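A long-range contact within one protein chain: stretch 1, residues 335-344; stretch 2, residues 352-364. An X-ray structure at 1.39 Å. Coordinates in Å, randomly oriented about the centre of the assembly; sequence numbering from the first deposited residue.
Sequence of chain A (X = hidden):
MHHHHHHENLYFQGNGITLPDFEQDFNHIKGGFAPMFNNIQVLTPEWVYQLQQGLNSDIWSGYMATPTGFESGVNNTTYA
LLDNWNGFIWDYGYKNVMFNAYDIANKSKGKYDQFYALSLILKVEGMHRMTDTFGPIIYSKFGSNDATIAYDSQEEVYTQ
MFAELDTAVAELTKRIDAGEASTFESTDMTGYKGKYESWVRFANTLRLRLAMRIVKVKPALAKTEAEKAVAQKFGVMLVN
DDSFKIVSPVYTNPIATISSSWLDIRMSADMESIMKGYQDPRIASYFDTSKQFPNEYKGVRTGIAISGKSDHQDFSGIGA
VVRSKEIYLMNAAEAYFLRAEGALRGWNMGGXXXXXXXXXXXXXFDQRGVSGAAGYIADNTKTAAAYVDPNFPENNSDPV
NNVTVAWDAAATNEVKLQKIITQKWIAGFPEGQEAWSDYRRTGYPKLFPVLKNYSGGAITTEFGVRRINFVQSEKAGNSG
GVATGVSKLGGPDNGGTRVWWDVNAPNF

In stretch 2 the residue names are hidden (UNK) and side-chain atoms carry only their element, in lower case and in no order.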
# COMPACT_ATOMS: atom_id res chain seq x y z
N ALA A 335 19.00 -18.05 -5.50
CA ALA A 335 20.02 -17.07 -5.16
C ALA A 335 20.54 -16.34 -6.40
O ALA A 335 20.77 -15.13 -6.37
CB ALA A 335 21.16 -17.73 -4.40
N TYR A 336 20.72 -17.07 -7.50
CA TYR A 336 21.13 -16.44 -8.75
C TYR A 336 20.07 -15.50 -9.30
O TYR A 336 20.40 -14.42 -9.79
CB TYR A 336 21.49 -17.49 -9.81
CG TYR A 336 22.80 -18.19 -9.53
CD1 TYR A 336 22.82 -19.46 -8.96
CD2 TYR A 336 24.02 -17.58 -9.84
CE1 TYR A 336 24.03 -20.11 -8.71
CE2 TYR A 336 25.22 -18.22 -9.59
CZ TYR A 336 25.22 -19.47 -9.02
OH TYR A 336 26.42 -20.10 -8.77
N PHE A 337 18.79 -15.89 -9.23
CA PHE A 337 17.73 -15.04 -9.75
C PHE A 337 17.49 -13.81 -8.86
O PHE A 337 17.12 -12.75 -9.36
CB PHE A 337 16.44 -15.84 -9.97
CG PHE A 337 16.57 -16.93 -11.01
CD1 PHE A 337 17.03 -16.64 -12.29
CD2 PHE A 337 16.26 -18.24 -10.70
CE1 PHE A 337 17.17 -17.65 -13.25
CE2 PHE A 337 16.39 -19.24 -11.65
CZ PHE A 337 16.84 -18.94 -12.92
N LEU A 338 17.73 -13.96 -7.56
CA LEU A 338 17.68 -12.81 -6.66
C LEU A 338 18.81 -11.84 -7.02
O LEU A 338 18.58 -10.64 -7.13
CB LEU A 338 17.81 -13.27 -5.21
CG LEU A 338 16.52 -13.83 -4.62
CD1 LEU A 338 16.84 -14.59 -3.36
CD2 LEU A 338 15.55 -12.69 -4.33
N ARG A 339 20.01 -12.37 -7.20
CA ARG A 339 21.15 -11.52 -7.57
C ARG A 339 20.94 -10.88 -8.94
O ARG A 339 21.31 -9.72 -9.14
CB ARG A 339 22.46 -12.31 -7.53
CG ARG A 339 22.90 -12.71 -6.12
CD ARG A 339 23.98 -13.80 -6.17
NE ARG A 339 25.22 -13.28 -6.71
CZ ARG A 339 26.20 -14.02 -7.22
NH1 ARG A 339 26.12 -15.35 -7.30
NH2 ARG A 339 27.28 -13.41 -7.66
N ALA A 340 20.34 -11.62 -9.88
CA ALA A 340 20.06 -11.07 -11.21
C ALA A 340 19.14 -9.86 -11.11
O ALA A 340 19.40 -8.82 -11.73
CB ALA A 340 19.45 -12.14 -12.12
N GLU A 341 18.06 -9.97 -10.33
CA GLU A 341 17.17 -8.84 -10.14
C GLU A 341 17.90 -7.69 -9.43
O GLU A 341 17.73 -6.52 -9.80
CB GLU A 341 15.93 -9.25 -9.35
CG GLU A 341 15.04 -8.04 -9.09
CD GLU A 341 13.71 -8.36 -8.44
OE1 GLU A 341 13.38 -9.55 -8.22
OE2 GLU A 341 12.98 -7.39 -8.16
N GLY A 342 18.70 -8.00 -8.41
CA GLY A 342 19.49 -6.99 -7.74
C GLY A 342 20.40 -6.25 -8.71
O GLY A 342 20.56 -5.03 -8.61
N ALA A 343 20.98 -6.98 -9.66
CA ALA A 343 21.86 -6.37 -10.65
C ALA A 343 21.05 -5.44 -11.57
O ALA A 343 21.52 -4.35 -11.92
CB ALA A 343 22.57 -7.44 -11.45
N LEU A 344 19.85 -5.85 -11.95
CA LEU A 344 18.96 -4.97 -12.71
C LEU A 344 18.75 -3.64 -12.00
O LEU A 344 18.60 -2.59 -12.63
CB LEU A 344 17.59 -5.61 -12.89
CG LEU A 344 17.29 -6.55 -14.04
CD1 LEU A 344 15.77 -6.67 -14.17
CD2 LEU A 344 17.91 -6.05 -15.35
N UNK A 352 26.78 -9.49 -13.81
CA UNK A 352 25.76 -8.76 -14.55
C UNK A 352 24.43 -9.49 -14.45
O UNK A 352 24.38 -10.69 -14.18
c UNK A 352 27.50 -7.97 -16.22
c UNK A 352 26.13 -8.64 -16.04
o UNK A 352 26.15 -9.94 -16.63
N UNK A 353 23.34 -8.78 -14.69
CA UNK A 353 22.02 -9.41 -14.70
C UNK A 353 21.97 -10.61 -15.66
O UNK A 353 21.44 -11.67 -15.31
c UNK A 353 20.94 -8.40 -15.05
N UNK A 354 22.55 -10.45 -16.85
CA UNK A 354 22.52 -11.55 -17.82
C UNK A 354 23.30 -12.77 -17.32
O UNK A 354 22.80 -13.89 -17.41
c UNK A 354 23.03 -11.15 -19.21
c UNK A 354 23.42 -12.06 -21.59
c UNK A 354 22.85 -12.32 -20.21
o UNK A 354 23.93 -10.98 -21.88
n UNK A 354 23.33 -13.06 -22.46
N UNK A 355 24.49 -12.54 -16.78
CA UNK A 355 25.33 -13.64 -16.30
C UNK A 355 24.62 -14.42 -15.20
O UNK A 355 24.64 -15.65 -15.17
o UNK A 355 29.92 -11.84 -16.74
c UNK A 355 28.85 -11.90 -16.08
o UNK A 355 28.74 -11.46 -14.91
c UNK A 355 27.64 -12.55 -16.75
c UNK A 355 26.66 -13.12 -15.73
N UNK A 356 23.99 -13.69 -14.28
CA UNK A 356 23.34 -14.28 -13.12
C UNK A 356 22.07 -15.03 -13.52
O UNK A 356 21.81 -16.13 -13.02
c UNK A 356 23.05 -13.19 -12.09
c UNK A 356 24.33 -12.64 -11.46
c UNK A 356 24.91 -13.64 -10.46
c UNK A 356 24.06 -11.30 -10.78
N UNK A 357 21.31 -14.47 -14.45
CA UNK A 357 20.13 -15.13 -15.02
C UNK A 357 20.52 -16.46 -15.65
O UNK A 357 19.90 -17.50 -15.37
c UNK A 357 16.07 -15.47 -17.12
c UNK A 357 17.48 -15.42 -19.07
o UNK A 357 15.18 -16.10 -19.22
c UNK A 357 16.24 -15.67 -18.48
c UNK A 357 19.52 -14.21 -16.07
c UNK A 357 17.12 -15.01 -16.35
c UNK A 357 18.54 -14.96 -18.28
c UNK A 357 18.38 -14.76 -16.91
N UNK A 358 21.55 -16.45 -16.49
CA UNK A 358 21.93 -17.67 -17.19
C UNK A 358 22.52 -18.70 -16.22
O UNK A 358 22.31 -19.90 -16.39
c UNK A 358 23.07 -16.30 -20.66
o UNK A 358 22.51 -15.79 -21.65
o UNK A 358 24.28 -16.63 -20.64
c UNK A 358 22.22 -16.51 -19.42
c UNK A 358 22.89 -17.35 -18.34
N UNK A 359 23.24 -18.22 -15.21
CA UNK A 359 23.77 -19.11 -14.19
C UNK A 359 22.66 -19.76 -13.36
O UNK A 359 22.77 -20.92 -12.96
c UNK A 359 24.76 -18.38 -13.28
N UNK A 360 21.58 -19.02 -13.11
CA UNK A 360 20.46 -19.57 -12.37
C UNK A 360 19.77 -20.69 -13.14
O UNK A 360 19.40 -21.72 -12.56
N UNK A 361 19.57 -20.48 -14.44
CA UNK A 361 18.96 -21.51 -15.28
C UNK A 361 19.83 -22.78 -15.29
O UNK A 361 19.32 -23.89 -15.09
c UNK A 361 17.79 -19.79 -16.70
c UNK A 361 17.71 -19.08 -18.04
c UNK A 361 18.72 -21.01 -16.71
c UNK A 361 18.13 -22.12 -17.59
N UNK A 362 21.13 -22.61 -15.48
CA UNK A 362 22.06 -23.75 -15.46
C UNK A 362 22.02 -24.48 -14.12
O UNK A 362 21.99 -25.71 -14.08
c UNK A 362 23.48 -23.30 -15.77
c UNK A 362 25.94 -23.86 -15.79
c UNK A 362 26.97 -24.78 -15.15
n UNK A 362 26.74 -26.20 -15.52
c UNK A 362 24.53 -24.40 -15.61
N UNK A 363 22.02 -23.74 -13.02
CA UNK A 363 21.95 -24.35 -11.70
C UNK A 363 20.71 -25.23 -11.56
O UNK A 363 20.78 -26.35 -11.04
c UNK A 363 21.97 -23.28 -10.61
N UNK A 364 19.57 -24.72 -12.02
CA UNK A 364 18.32 -25.48 -11.94
C UNK A 364 18.35 -26.73 -12.84
O UNK A 364 17.93 -27.81 -12.41
o UNK A 364 15.92 -25.32 -12.23
c UNK A 364 17.13 -24.58 -12.29

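Position 352 has one side-chain carbon carrying an oxygen and a carbon, pointing away from stretch 1: Thr 352. It sits just before the helix, and its OG1 accepts from the backbone N of 355 at 3.1 Å, a capping bond. Position 353 has a single carbon, its CB 3.7 Å from Ala 340 O and 3.8 Å from Leu 344 CD2, with the CA atoms of Ala 340 and 353 only 4.3 Å apart: Ala 353.

Position 354 carries three carbons, the third bearing an oxygen and a nitrogen, and points away: Gln 354. Position 355 has three carbons, the last with two oxygens, and touches nothing on stretch 1: Glu 355. Its OE1 accepts from Thr 352 N at 3.0 Å, a second hydrogen bond between the same two residues.

Position 356 shows four carbons forked at the second, pointing toward the other helix as a knob among Tyr 336, Arg 339, Ala 340 and Ala 343; its CB is 3.8 Å from Ala 340 CB, and one tip of the fork lies over a face of the Arg 339 guanidinium: Leu 356. That tip is CD2, 3.5 Å from Arg 339 CZ. At 357, one carbon leads to a six-carbon ring bearing an oxygen; the CA-to-CB bond points away, yet a ring carbon approaches the Phe 337 ring: Tyr 357, whose CD1 comes within 4.1 Å of Phe 337 CE1.

Position 358 has three carbons and two terminal oxygens, away from the contact: Glu 358, whose OE2 accepts from Gln 354 NE2 at 3.0 Å along the outer side. Position 359, a lone CB 3.6 Å from Tyr 336 CD2, is Ala 359.

Position 360 has no side-chain atoms; its CA packs 3.5 Å from Tyr 336 CB and over the face of the Phe 337 ring, and an ideal CB would stand 2.7 Å from Phe 337 CE1, a clash: Gly 360. Position 361 has four carbons forked at the first, one arm two carbons long, with that arm reaching the Phe 337 ring: Ile 361, its CG1 4.0 Å from Phe 337 CZ.

Position 362, four carbons in a row ending in nitrogen and out of reach, is Lys 362. Position 363, a single CB 4.2 Å from Tyr 336 CE1, is Ala 363. Position 364, a carbon then an oxygen, is Ser 364, without a close contact here.

The rule is reciprocal packing of nearly antiparallel helices, at 166°, with axes approaching to 7.8 Å. Tyr 336 enters the hole formed by Leu 356, Ala 359, Gly 360 and Ala 363, while Leu 356 enters a hole lined by Tyr 336, Arg 339, Ala 340 and Ala 343. At Gly 360 the absent side chain leaves room for the Phe 337 ring and Tyr 336 CB; no hydrogen bond crosses, so shape and apolar contact carry the interface.

Stretch 2, residues 352-364: TAQELYEAGIKAS
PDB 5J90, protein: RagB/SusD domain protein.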